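Local coordinates for serpin-ZX (Arabidopsis thaliana, PDB 3LE2), which inhibits proteases, including metacaspase-9 and the cell-death protease RD21A, as a plant serpin whose reactive-centre loop is cleaved by the target and traps it covalently, at residues A[34-40]-A[329-333]; A[165-171]-A[324-330]; A[172-176]-A[382-386]. All blocks are in the same frame, centred on the assembly; numbering follows the deposited sequence. Where two conformers were deposited one is given.

Contact 1: residues A[34-40]-A[329-333]; sequences IFSPASI and HKACI
Ile40 lays its CD1 methyl over one face of the His329 imidazole, a CH-pi contact with CD1 4.3 Å from the ring centroid and 24° off the normal. This is the shutter of the serpin fold, where the start of the helix following strand 33-35 meets the middle of strand 326-335 in the central sheet. Residues 329-333 are fully extended, so His329, Ala331 and Ile333 point toward 34-40 while Lys330 and Cys332 point away. Segment 34-40 is extended at Ile34 and Phe35, passes through Ser36 and turns helical at Pro37, a residue well suited to a first helical turn because it needs no amide hydrogen there. The CA atoms of Phe35 and Ala331 lie 5.3 Å apart, a close approach that the small alanine permits. Ile34 (chi1 t, chi2 p) packs beside Ala331, CG2 4.1 Å from Ala331 CB and CG1 3.9 Å from Ile333 CB. The Phe35 ring (chi1 p) leads away toward helix 5-25, although its CB stays 3.8 Å from His329 CD2. Ser36 is the N-cap: its OG accepts from Ser39 N at 3.2 Å and also bonds to Leu383 O, while Ile40 N reaches Ser36 O at 3.0 Å. Ser39 CB lies 3.7 Å from His329 CE1. Histidine, held with chi1 t and chi2 near 70°, suits this buried place because one ring nitrogen can accept while the other, ND1, donates weakly to Asn171 OD1: Ser36 N gives its hydrogen to His329 NE2 at 3.0 Å, with a nearly straight angle of 171°.

Contact 2: residues A[165-171]-A[324-330]; sequences TKLIFAN and VSNIFHK
Parallel strand pairing joins residues 167-171 to 326-330 in the large central sheet, axes 4.7 Å apart and 12° from parallel. The register pairs Ile168 with Asn326, Phe169 with Ile327, Ala170 with Phe328 and Asn171 with His329. Phe169 N bonds to Asn326 O (3.0 Å), Phe328 N to Phe169 O (2.8 Å), Asn171 N to Phe328 O (2.8 Å) and Lys330 N to Asn171 O (3.0 Å). These are strands 3 and 5 of serpin sheet A, closed here in the native stressed state; in inhibitory serpins the cleaved reactive-centre loop inserts between them. Where they begin, the Ser325 hydroxyl suits its place by accepting at OG from two successive amides, Lys166 N (3.1 Å) and Leu167 N (3.0 Å). Ile168, Ala170 and Phe328 share one face, Ile168 CG2 4.0 Å from Phe328 CE1. Phe169, Ile327, Asn171 and His329 share the other, toward helix 37-49; His329 ND1 donates weakly to Asn171 OD1 (3.4 Å), while Asn171 ND2 bonds to Asn98 OD1 and His329 NE2 accepts from Ser36 N.

Contact 3: residues A[172-176]-A[382-386]; sequences ALYFK and VLFIG
The hydrophobic core between the two sheets of the serpin body holds this contact: strand 172-176 of sheet A crosses strand 382-386 of sheet B almost at right angles. The axes pass 9.0 Å apart with a signed crossing angle of -92°, and the nearest CA atoms, those of Leu173 and Leu383, are 8.6 Å apart. At that separation the backbones do not pair, and the gap is bridged mainly by apolar side chains. Strand 172-176 alternates regularly, so Leu173 and Phe175 point toward the other strand while Tyr174 and Lys176 point away. Strand 382-386 departs from alternation: Leu383, with phi/psi of -78/-42, and Phe384 both face Val374 in a classic beta bulge, and both turn their CB atoms toward 172-176. Leu173 (chi1 t, chi2 p) brings CD2 to 3.7 Å from Phe384 CZ and 4.4 Å from Leu383 CB. Phe384 (chi1 m) presents its ring edge to Phe175, CE2 lying 3.3 Å from Phe175 CB. Phe175 (chi1 t) sets CD1 4.0 Å from Leu383 CD2, and its ring packs edge-to-face with Tyr227. Long leucine and phenylalanine side chains suit such a gap because they span it and bring no polar group of their own into it; Leu383 O, which lies here, is hydrogen-bonded by Ser36 OG. The arrangement is orthogonal packing of beta strands, here joining sheet A to sheet B in the serpin fold.

From the N terminus the chain first passes 34-40, then 165-176, 324-333 and finally 382-386. Contact 1 closes the long loop from residue 34 to 333; contact 2, from 165 to 330, nests inside it and ends on the same strand, sharing His329 and Lys330. Contact 3 leaves the continuation of strand 167-176 and closes on 382-386, so it crosses both. The contacts join directly: Ser39 CB lies 3.0 Å from Asn171 OD1, Lys330 O is probably bonded to Leu173 N (3.1 Å), and Phe35 O to Ile385 N (3.0 Å). Together they tie sheet A, helix 37-49 and sheet B; 324-333 lies on the strand leading into the reactive-centre loop 339-363, and 382-386 follows that loop.

Contact 1: residues A[34-40]-A[329-333]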
ATOM      1  N   ILE A  34       3.773   6.667   1.106  1.00 28.54           N
ATOM      2  CA  ILE A  34       2.603   5.806   0.878  1.00 22.43           C
ATOM      3  C   ILE A  34       3.029   4.753  -0.138  1.00 25.99           C
ATOM      4  O   ILE A  34       3.688   5.089  -1.112  1.00 24.93           O
ATOM      5  CB  ILE A  34       1.374   6.583   0.350  1.00 26.17           C
ATOM      6  CG1 ILE A  34       0.131   5.693   0.327  1.00 29.30           C
ATOM      7  CG2 ILE A  34       1.636   7.157  -1.042  1.00 28.18           C
ATOM      8  CD1 ILE A  34      -0.412   5.348   1.710  1.00 25.45           C
ATOM      9  N   PHE A  35       2.695   3.482   0.104  1.00 30.40           N
ATOM     10  CA  PHE A  35       2.982   2.432  -0.878  1.00 26.03           C
ATOM     11  C   PHE A  35       2.047   1.246  -0.693  1.00 28.08           C
ATOM     12  O   PHE A  35       1.457   1.090   0.357  1.00 28.34           O
ATOM     13  CB  PHE A  35       4.439   1.974  -0.780  1.00 25.05           C
ATOM     14  CG  PHE A  35       4.712   1.062   0.390  1.00 22.44           C
ATOM     15  CD1 PHE A  35       4.933   1.583   1.653  1.00 24.52           C
ATOM     16  CD2 PHE A  35       4.752  -0.310   0.218  1.00 21.64           C
ATOM     17  CE1 PHE A  35       5.189   0.745   2.751  1.00 26.34           C
ATOM     18  CE2 PHE A  35       5.000  -1.160   1.297  1.00 32.24           C
ATOM     19  CZ  PHE A  35       5.218  -0.633   2.570  1.00 31.06           C
ATOM     20  N   SER A  36       1.922   0.407  -1.715  1.00 25.51           N
ATOM     21  CA  SER A  36       1.035  -0.740  -1.636  1.00 29.87           C
ATOM     22  C   SER A  36       1.793  -2.064  -1.489  1.00 33.51           C
ATOM     23  O   SER A  36       2.388  -2.559  -2.447  1.00 31.75           O
ATOM     24  CB  SER A  36       0.126  -0.792  -2.870  1.00 27.36           C
ATOM     25  OG  SER A  36      -0.604  -2.003  -2.903  1.00 22.86           O
ATOM     26  N   PRO A  37       1.767  -2.645  -0.283  1.00 26.83           N
ATOM     27  CA  PRO A  37       2.428  -3.926   0.004  1.00 24.43           C
ATOM     28  C   PRO A  37       1.838  -5.050  -0.849  1.00 28.01           C
ATOM     29  O   PRO A  37       2.563  -5.923  -1.308  1.00 36.65           O
ATOM     30  CB  PRO A  37       2.096  -4.173   1.486  1.00 26.14           C
ATOM     31  CG  PRO A  37       1.676  -2.856   2.028  1.00 34.45           C
ATOM     32  CD  PRO A  37       1.080  -2.089   0.893  1.00 24.49           C
ATOM     33  N   ALA A  38       0.523  -5.030  -1.042  1.00 23.60           N
ATOM     34  CA  ALA A  38      -0.141  -5.980  -1.915  1.00 22.18           C
ATOM     35  C   ALA A  38       0.451  -5.967  -3.313  1.00 29.62           C
ATOM     36  O   ALA A  38       0.760  -7.022  -3.863  1.00 33.82           O
ATOM     37  CB  ALA A  38      -1.627  -5.689  -1.975  1.00 31.32           C
ATOM     38  N   SER A  39       0.612  -4.773  -3.886  1.00 30.41           N
ATOM     39  CA  SER A  39       1.203  -4.632  -5.218  1.00 32.04           C
ATOM     40  C   SER A  39       2.654  -5.090  -5.249  1.00 29.62           C
ATOM     41  O   SER A  39       3.113  -5.683  -6.231  1.00 30.67           O
ATOM     42  CB  SER A  39       1.143  -3.177  -5.691  1.00 34.41           C
ATOM     43  OG  SER A  39      -0.153  -2.656  -5.500  1.00 44.45           O
ATOM     44  N   ILE A  40       3.395  -4.780  -4.197  1.00 24.84           N
ATOM     45  CA  ILE A  40       4.780  -5.217  -4.147  1.00 30.14           C
ATOM     46  C   ILE A  40       4.805  -6.741  -4.168  1.00 30.41           C
ATOM     47  O   ILE A  40       5.598  -7.356  -4.886  1.00 33.52           O
ATOM     48  CB  ILE A  40       5.486  -4.746  -2.861  1.00 37.96           C
ATOM     49  CG1 ILE A  40       5.504  -3.218  -2.774  1.00 30.36           C
ATOM     50  CG2 ILE A  40       6.914  -5.300  -2.817  1.00 22.73           C
ATOM     51  CD1 ILE A  40       6.381  -2.596  -3.804  1.00 25.87           C
ATOM     52  N   HIS A 329       7.678   1.278  -8.243  1.00 23.50           N
ATOM     53  CA  HIS A 329       6.337   1.324  -7.660  1.00 28.22           C
ATOM     54  C   HIS A 329       5.869   2.748  -7.401  1.00 27.81           C
ATOM     55  O   HIS A 329       6.625   3.600  -6.930  1.00 27.70           O
ATOM     56  CB  HIS A 329       6.273   0.513  -6.353  1.00 24.64           C
ATOM     57  CG  HIS A 329       4.936   0.563  -5.672  1.00 28.59           C
ATOM     58  ND1 HIS A 329       3.812  -0.049  -6.189  1.00 34.88           N
ATOM     59  CD2 HIS A 329       4.547   1.140  -4.507  1.00 29.17           C
ATOM     60  CE1 HIS A 329       2.786   0.163  -5.382  1.00 34.59           C
ATOM     61  NE2 HIS A 329       3.205   0.876  -4.352  1.00 34.11           N
ATOM     62  N   LYS A 330       4.603   2.993  -7.698  1.00 25.12           N
ATOM     63  CA  LYS A 330       4.012   4.284  -7.434  1.00 27.23           C
ATOM     64  C   LYS A 330       2.622   4.127  -6.825  1.00 27.85           C
ATOM     65  O   LYS A 330       1.831   3.266  -7.240  1.00 28.45           O
ATOM     66  CB  LYS A 330       3.931   5.109  -8.721  1.00 30.27           C
ATOM     67  CG  LYS A 330       3.344   6.523  -8.538  1.00 30.59           C
ATOM     68  CD  LYS A 330       4.419   7.565  -8.253  1.00 39.37           C
ATOM     69  CE  LYS A 330       4.146   8.848  -9.027  1.00 43.06           C
ATOM     70  NZ  LYS A 330       5.343   9.722  -9.135  1.00 47.91           N
ATOM     71  N   ALA A 331       2.342   4.989  -5.852  1.00 21.11           N
ATOM     72  CA  ALA A 331       1.089   5.013  -5.145  1.00 25.56           C
ATOM     73  C   ALA A 331       0.746   6.461  -4.826  1.00 31.65           C
ATOM     74  O   ALA A 331       1.626   7.321  -4.778  1.00 28.88           O
ATOM     75  CB  ALA A 331       1.230   4.220  -3.861  1.00 27.50           C
ATOM     76  N   CYS A 332      -0.530   6.743  -4.604  0.60 30.79           N
ATOM     77  CA  CYS A 332      -0.919   8.069  -4.126  0.60 36.47           C
ATOM     78  C   CYS A 332      -2.067   7.938  -3.129  0.60 33.71           C
ATOM     79  O   CYS A 332      -2.788   6.943  -3.127  0.60 34.68           O
ATOM     80  CB  CYS A 332      -1.333   8.974  -5.284  0.60 33.50           C
ATOM     81  SG  CYS A 332      -2.836   8.403  -6.057  0.60 34.74           S
ATOM     82  N   ILE A 333      -2.228   8.948  -2.284  1.00 28.61           N
ATOM     83  CA  ILE A 333      -3.241   8.917  -1.242  1.00 31.80           C
ATOM     84  C   ILE A 333      -3.792  10.312  -1.043  1.00 32.61           C
ATOM     85  O   ILE A 333      -3.143  11.312  -1.372  1.00 28.44           O
ATOM     86  CB  ILE A 333      -2.713   8.340   0.095  1.00 28.41           C
ATOM     87  CG1 ILE A 333      -3.878   8.023   1.041  1.00 28.75           C
ATOM     88  CG2 ILE A 333      -1.717   9.293   0.744  1.00 25.47           C
ATOM     89  CD1 ILE A 333      -4.829   6.942   0.526  1.00 29.71           C
TER

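Contact 2: residues A[165-171]-A[324-330]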
ATOM      1  N   THR A 165      20.283  -1.671 -18.154  1.00 37.81           N
ATOM      2  CA  THR A 165      19.030  -2.204 -17.623  1.00 36.18           C
ATOM      3  C   THR A 165      18.596  -3.441 -18.394  1.00 36.88           C
ATOM      4  O   THR A 165      18.549  -3.428 -19.618  1.00 37.57           O
ATOM      5  CB  THR A 165      17.905  -1.161 -17.669  1.00 31.60           C
ATOM      6  OG1 THR A 165      18.212  -0.093 -16.768  1.00 33.45           O
ATOM      7  CG2 THR A 165      16.600  -1.791 -17.262  1.00 36.47           C
ATOM      8  N   LYS A 166      18.289  -4.511 -17.670  1.00 42.18           N
ATOM      9  CA  LYS A 166      17.932  -5.777 -18.305  1.00 37.55           C
ATOM     10  C   LYS A 166      16.496  -6.163 -18.047  1.00 33.47           C
ATOM     11  O   LYS A 166      15.789  -6.552 -18.973  1.00 41.12           O
ATOM     12  CB  LYS A 166      18.864  -6.898 -17.845  1.00 37.74           C
ATOM     13  CG  LYS A 166      20.326  -6.672 -18.245  1.00 46.64           C
ATOM     14  CD  LYS A 166      20.487  -6.588 -19.770  1.00 34.25           C
ATOM     15  CE  LYS A 166      21.929  -6.292 -20.154  1.00 45.00           C
ATOM     16  NZ  LYS A 166      22.065  -5.894 -21.594  1.00 46.93           N
ATOM     17  N   LEU A 167      16.065  -6.058 -16.787  1.00 37.52           N
ATOM     18  CA  LEU A 167      14.721  -6.488 -16.399  1.00 35.52           C
ATOM     19  C   LEU A 167      14.111  -5.591 -15.334  1.00 28.40           C
ATOM     20  O   LEU A 167      14.663  -5.435 -14.244  1.00 33.91           O
ATOM     21  CB  LEU A 167      14.734  -7.942 -15.904  1.00 31.39           C
ATOM     22  CG  LEU A 167      13.414  -8.508 -15.388  1.00 29.86           C
ATOM     23  CD1 LEU A 167      12.353  -8.618 -16.474  1.00 26.99           C
ATOM     24  CD2 LEU A 167      13.664  -9.856 -14.756  1.00 38.41           C
ATOM     25  N   ILE A 168      12.965  -5.003 -15.655  0.57 29.07           N
ATOM     26  CA  ILE A 168      12.270  -4.132 -14.715  0.57 30.56           C
ATOM     27  C   ILE A 168      10.798  -4.497 -14.545  0.57 31.00           C
ATOM     28  O   ILE A 168      10.174  -5.096 -15.430  0.57 33.28           O
ATOM     29  CB  ILE A 168      12.347  -2.650 -15.143  0.57 31.24           C
ATOM     30  CG1 ILE A 168      11.557  -2.433 -16.440  0.57 31.97           C
ATOM     31  CG2 ILE A 168      13.800  -2.206 -15.264  0.57 26.57           C
ATOM     32  CD1 ILE A 168      11.411  -0.981 -16.848  0.57 29.60           C
ATOM     33  N   PHE A 169      10.249  -4.128 -13.397  1.00 28.38           N
ATOM     34  CA  PHE A 169       8.828  -4.240 -13.176  1.00 26.48           C
ATOM     35  C   PHE A 169       8.294  -2.851 -12.868  1.00 29.72           C
ATOM     36  O   PHE A 169       8.934  -2.072 -12.169  1.00 28.25           O
ATOM     37  CB  PHE A 169       8.550  -5.218 -12.045  1.00 23.95           C
ATOM     38  CG  PHE A 169       8.900  -6.629 -12.396  1.00 36.49           C
ATOM     39  CD1 PHE A 169       7.973  -7.451 -13.027  1.00 32.93           C
ATOM     40  CD2 PHE A 169      10.166  -7.125 -12.135  1.00 31.64           C
ATOM     41  CE1 PHE A 169       8.304  -8.747 -13.367  1.00 36.14           C
ATOM     42  CE2 PHE A 169      10.496  -8.416 -12.473  1.00 34.60           C
ATOM     43  CZ  PHE A 169       9.568  -9.228 -13.089  1.00 30.79           C
ATOM     44  N   ALA A 170       7.141  -2.520 -13.422  1.00 25.20           N
ATOM     45  CA  ALA A 170       6.551  -1.235 -13.127  1.00 30.57           C
ATOM     46  C   ALA A 170       5.168  -1.503 -12.601  1.00 30.95           C
ATOM     47  O   ALA A 170       4.379  -2.197 -13.242  1.00 32.87           O
ATOM     48  CB  ALA A 170       6.506  -0.342 -14.369  1.00 21.23           C
ATOM     49  N   ASN A 171       4.889  -0.968 -11.420  1.00 28.96           N
ATOM     50  CA  ASN A 171       3.637  -1.249 -10.750  1.00 31.65           C
ATOM     51  C   ASN A 171       3.068   0.008 -10.107  1.00 35.46           C
ATOM     52  O   ASN A 171       3.799   0.814  -9.528  1.00 33.19           O
ATOM     53  CB  ASN A 171       3.831  -2.364  -9.715  1.00 32.79           C
ATOM     54  CG  ASN A 171       2.540  -2.745  -9.027  1.00 47.33           C
ATOM     55  OD1 ASN A 171       1.936  -1.928  -8.334  1.00 54.09           O
ATOM     56  ND2 ASN A 171       2.102  -3.991  -9.218  1.00 44.67           N
ATOM     57  N   VAL A 324      16.617  -9.294 -11.612  1.00 43.34           N
ATOM     58  CA  VAL A 324      15.785  -8.103 -11.675  1.00 36.18           C
ATOM     59  C   VAL A 324      16.637  -6.855 -11.470  1.00 36.76           C
ATOM     60  O   VAL A 324      17.400  -6.760 -10.502  1.00 39.62           O
ATOM     61  CB  VAL A 324      14.688  -8.145 -10.599  1.00 40.57           C
ATOM     62  CG1 VAL A 324      13.815  -6.893 -10.670  1.00 26.91           C
ATOM     63  CG2 VAL A 324      13.853  -9.415 -10.744  1.00 35.26           C
ATOM     64  N   SER A 325      16.509  -5.904 -12.390  1.00 32.00           N
ATOM     65  CA  SER A 325      17.236  -4.641 -12.306  1.00 32.79           C
ATOM     66  C   SER A 325      16.530  -3.672 -11.351  1.00 37.06           C
ATOM     67  O   SER A 325      17.165  -3.026 -10.510  1.00 33.38           O
ATOM     68  CB  SER A 325      17.356  -4.003 -13.699  1.00 35.66           C
ATOM     69  OG  SER A 325      17.871  -4.918 -14.658  1.00 32.07           O
ATOM     70  N   ASN A 326      15.211  -3.572 -11.492  1.00 29.43           N
ATOM     71  CA  ASN A 326      14.443  -2.606 -10.729  1.00 25.12           C
ATOM     72  C   ASN A 326      13.026  -3.080 -10.535  1.00 30.59           C
ATOM     73  O   ASN A 326      12.459  -3.798 -11.377  1.00 27.29           O
ATOM     74  CB  ASN A 326      14.345  -1.255 -11.452  1.00 27.49           C
ATOM     75  CG  ASN A 326      15.651  -0.807 -12.079  1.00 31.80           C
ATOM     76  OD1 ASN A 326      16.043  -1.287 -13.145  1.00 33.64           O
ATOM     77  ND2 ASN A 326      16.310   0.148 -11.439  1.00 29.05           N
ATOM     78  N   ILE A 327      12.441  -2.634  -9.434  1.00 26.59           N
ATOM     79  CA  ILE A 327      11.013  -2.786  -9.226  1.00 33.07           C
ATOM     80  C   ILE A 327      10.459  -1.409  -8.906  1.00 27.66           C
ATOM     81  O   ILE A 327      10.534  -0.937  -7.768  1.00 26.53           O
ATOM     82  CB  ILE A 327      10.681  -3.784  -8.104  1.00 31.20           C
ATOM     83  CG1 ILE A 327      11.255  -5.168  -8.440  1.00 32.68           C
ATOM     84  CG2 ILE A 327       9.169  -3.856  -7.881  1.00 24.99           C
ATOM     85  CD1 ILE A 327      11.215  -6.147  -7.256  1.00 27.12           C
ATOM     86  N   PHE A 328       9.910  -0.774  -9.939  1.00 25.56           N
ATOM     87  CA  PHE A 328       9.370   0.583  -9.840  1.00 28.81           C
ATOM     88  C   PHE A 328       7.927   0.581  -9.348  1.00 26.91           C
ATOM     89  O   PHE A 328       7.054  -0.049  -9.958  1.00 26.75           O
ATOM     90  CB  PHE A 328       9.474   1.288 -11.196  1.00 25.12           C
ATOM     91  CG  PHE A 328      10.893   1.514 -11.657  1.00 29.53           C
ATOM     92  CD1 PHE A 328      11.422   0.786 -12.722  1.00 32.54           C
ATOM     93  CD2 PHE A 328      11.704   2.456 -11.020  1.00 25.95           C
ATOM     94  CE1 PHE A 328      12.742   1.010 -13.168  1.00 24.99           C
ATOM     95  CE2 PHE A 328      13.019   2.676 -11.446  1.00 35.63           C
ATOM     96  CZ  PHE A 328      13.539   1.951 -12.521  1.00 30.98           C
ATOM     97  N   HIS A 329       7.678   1.278  -8.243  1.00 23.50           N
ATOM     98  CA  HIS A 329       6.337   1.324  -7.660  1.00 28.22           C
ATOM     99  C   HIS A 329       5.869   2.748  -7.401  1.00 27.81           C
ATOM    100  O   HIS A 329       6.625   3.600  -6.930  1.00 27.70           O
ATOM    101  CB  HIS A 329       6.273   0.513  -6.353  1.00 24.64           C
ATOM    102  CG  HIS A 329       4.936   0.563  -5.672  1.00 28.59           C
ATOM    103  ND1 HIS A 329       3.812  -0.049  -6.189  1.00 34.88           N
ATOM    104  CD2 HIS A 329       4.547   1.140  -4.507  1.00 29.17           C
ATOM    105  CE1 HIS A 329       2.786   0.163  -5.382  1.00 34.59           C
ATOM    106  NE2 HIS A 329       3.205   0.876  -4.352  1.00 34.11           N
ATOM    107  N   LYS A 330       4.603   2.993  -7.698  1.00 25.12           N
ATOM    108  CA  LYS A 330       4.012   4.284  -7.434  1.00 27.23           C
ATOM    109  C   LYS A 330       2.622   4.127  -6.825  1.00 27.85           C
ATOM    110  O   LYS A 330       1.831   3.266  -7.240  1.00 28.45           O
ATOM    111  CB  LYS A 330       3.931   5.109  -8.721  1.00 30.27           C
ATOM    112  CG  LYS A 330       3.344   6.523  -8.538  1.00 30.59           C
ATOM    113  CD  LYS A 330       4.419   7.565  -8.253  1.00 39.37           C
ATOM    114  CE  LYS A 330       4.146   8.848  -9.027  1.00 43.06           C
ATOM    115  NZ  LYS A 330       5.343   9.722  -9.135  1.00 47.91           N
TER
HETATM  116  O   HOH W   1      18.090  -0.148 -14.082  1.00 37.79           O

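Contact 3: residues A[172-176]-A[382-386]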
ATOM      1  N   ALA A 172       1.759   0.188 -10.223  1.00 32.00           N
ATOM      2  CA  ALA A 172       1.116   1.351  -9.628  1.00 35.92           C
ATOM      3  C   ALA A 172      -0.262   0.973  -9.109  1.00 32.50           C
ATOM      4  O   ALA A 172      -0.932   0.114  -9.670  1.00 31.77           O
ATOM      5  CB  ALA A 172       1.019   2.486 -10.645  1.00 37.85           C
ATOM      6  N   LEU A 173      -0.679   1.604  -8.024  1.00 36.91           N
ATOM      7  CA  LEU A 173      -2.022   1.394  -7.513  1.00 36.84           C
ATOM      8  C   LEU A 173      -2.630   2.747  -7.195  1.00 33.27           C
ATOM      9  O   LEU A 173      -2.109   3.491  -6.358  1.00 34.56           O
ATOM     10  CB  LEU A 173      -2.028   0.484  -6.266  1.00 29.91           C
ATOM     11  CG  LEU A 173      -3.408   0.129  -5.682  1.00 29.52           C
ATOM     12  CD1 LEU A 173      -4.243  -0.675  -6.675  1.00 37.11           C
ATOM     13  CD2 LEU A 173      -3.341  -0.619  -4.337  1.00 28.03           C
ATOM     14  N   TYR A 174      -3.722   3.071  -7.884  1.00 34.82           N
ATOM     15  CA  TYR A 174      -4.507   4.256  -7.559  1.00 37.00           C
ATOM     16  C   TYR A 174      -5.761   3.845  -6.792  1.00 28.90           C
ATOM     17  O   TYR A 174      -6.431   2.875  -7.142  1.00 29.27           O
ATOM     18  CB  TYR A 174      -4.869   5.054  -8.824  1.00 29.77           C
ATOM     19  CG  TYR A 174      -5.795   6.231  -8.584  1.00 31.28           C
ATOM     20  CD1 TYR A 174      -5.281   7.493  -8.302  1.00 41.22           C
ATOM     21  CD2 TYR A 174      -7.186   6.088  -8.642  1.00 39.60           C
ATOM     22  CE1 TYR A 174      -6.117   8.595  -8.089  1.00 36.29           C
ATOM     23  CE2 TYR A 174      -8.038   7.186  -8.426  1.00 36.90           C
ATOM     24  CZ  TYR A 174      -7.487   8.437  -8.150  1.00 36.86           C
ATOM     25  OH  TYR A 174      -8.286   9.538  -7.927  1.00 40.84           O
ATOM     26  N   PHE A 175      -6.072   4.592  -5.745  1.00 29.50           N
ATOM     27  CA  PHE A 175      -7.270   4.356  -4.954  1.00 35.49           C
ATOM     28  C   PHE A 175      -7.866   5.700  -4.598  1.00 34.01           C
ATOM     29  O   PHE A 175      -7.150   6.631  -4.225  1.00 34.61           O
ATOM     30  CB  PHE A 175      -6.913   3.564  -3.685  1.00 33.45           C
ATOM     31  CG  PHE A 175      -8.027   3.463  -2.651  1.00 33.94           C
ATOM     32  CD1 PHE A 175      -8.810   2.329  -2.564  1.00 31.70           C
ATOM     33  CD2 PHE A 175      -8.223   4.462  -1.712  1.00 35.57           C
ATOM     34  CE1 PHE A 175      -9.801   2.215  -1.596  1.00 29.78           C
ATOM     35  CE2 PHE A 175      -9.211   4.348  -0.734  1.00 31.38           C
ATOM     36  CZ  PHE A 175      -9.999   3.228  -0.683  1.00 30.99           C
ATOM     37  N   LYS A 176      -9.176   5.808  -4.740  1.00 30.20           N
ATOM     38  CA  LYS A 176      -9.879   6.976  -4.236  1.00 38.90           C
ATOM     39  C   LYS A 176     -11.238   6.536  -3.755  1.00 35.83           C
ATOM     40  O   LYS A 176     -11.996   5.919  -4.502  1.00 40.73           O
ATOM     41  CB  LYS A 176     -10.023   8.065  -5.301  1.00 33.55           C
ATOM     42  CG  LYS A 176     -10.795   9.279  -4.800  1.00 39.19           C
ATOM     43  CD  LYS A 176     -10.640  10.457  -5.737  1.00 45.48           C
ATOM     44  CE  LYS A 176     -11.420  11.668  -5.250  1.00 51.70           C
ATOM     45  NZ  LYS A 176     -11.276  12.816  -6.212  1.00 62.03           N
ATOM     46  N   VAL A 382      -3.973  -5.804   3.081  1.00 28.78           N
ATOM     47  CA  VAL A 382      -3.593  -4.389   3.211  1.00 29.94           C
ATOM     48  C   VAL A 382      -3.271  -3.752   1.853  1.00 26.76           C
ATOM     49  O   VAL A 382      -2.341  -4.185   1.183  1.00 24.31           O
ATOM     50  CB  VAL A 382      -2.364  -4.256   4.144  1.00 31.32           C
ATOM     51  CG1 VAL A 382      -1.819  -2.814   4.174  1.00 24.20           C
ATOM     52  CG2 VAL A 382      -2.714  -4.781   5.547  1.00 29.89           C
ATOM     53  N   LEU A 383      -4.034  -2.732   1.448  1.00 26.02           N
ATOM     54  CA  LEU A 383      -3.750  -2.007   0.193  1.00 30.72           C
ATOM     55  C   LEU A 383      -2.605  -1.015   0.302  1.00 24.49           C
ATOM     56  O   LEU A 383      -1.808  -0.890  -0.622  1.00 29.77           O
ATOM     57  CB  LEU A 383      -4.975  -1.240  -0.313  1.00 23.50           C
ATOM     58  CG  LEU A 383      -6.060  -2.070  -0.978  1.00 31.49           C
ATOM     59  CD1 LEU A 383      -6.794  -2.888   0.100  1.00 25.11           C
ATOM     60  CD2 LEU A 383      -7.014  -1.155  -1.719  1.00 25.77           C
ATOM     61  N   PHE A 384      -2.555  -0.279   1.410  1.00 24.28           N
ATOM     62  CA  PHE A 384      -1.573   0.797   1.566  1.00 26.14           C
ATOM     63  C   PHE A 384      -1.063   0.854   2.987  1.00 26.29           C
ATOM     64  O   PHE A 384      -1.828   0.656   3.931  1.00 20.72           O
ATOM     65  CB  PHE A 384      -2.196   2.175   1.266  1.00 22.25           C
ATOM     66  CG  PHE A 384      -2.608   2.379  -0.166  1.00 32.48           C
ATOM     67  CD1 PHE A 384      -1.653   2.522  -1.165  1.00 25.68           C
ATOM     68  CD2 PHE A 384      -3.954   2.474  -0.509  1.00 29.85           C
ATOM     69  CE1 PHE A 384      -2.033   2.734  -2.486  1.00 27.07           C
ATOM     70  CE2 PHE A 384      -4.337   2.679  -1.826  1.00 30.06           C
ATOM     71  CZ  PHE A 384      -3.374   2.807  -2.818  1.00 26.78           C
ATOM     72  N   ILE A 385       0.228   1.140   3.125  1.00 24.20           N
ATOM     73  CA  ILE A 385       0.818   1.563   4.390  1.00 26.78           C
ATOM     74  C   ILE A 385       1.535   2.890   4.138  1.00 28.37           C
ATOM     75  O   ILE A 385       2.141   3.084   3.087  1.00 26.78           O
ATOM     76  CB  ILE A 385       1.841   0.539   4.924  1.00 31.36           C
ATOM     77  CG1 ILE A 385       1.197  -0.836   5.074  1.00 24.42           C
ATOM     78  CG2 ILE A 385       2.461   1.015   6.256  1.00 19.60           C
ATOM     79  CD1 ILE A 385       2.171  -1.931   5.467  1.00 32.51           C
ATOM     80  N   GLY A 386       1.459   3.810   5.092  1.00 28.08           N
ATOM     81  CA  GLY A 386       2.097   5.101   4.903  1.00 25.21           C
ATOM     82  C   GLY A 386       2.365   5.830   6.206  1.00 29.19           C
ATOM     83  O   GLY A 386       1.962   5.392   7.290  1.00 25.87           O
TER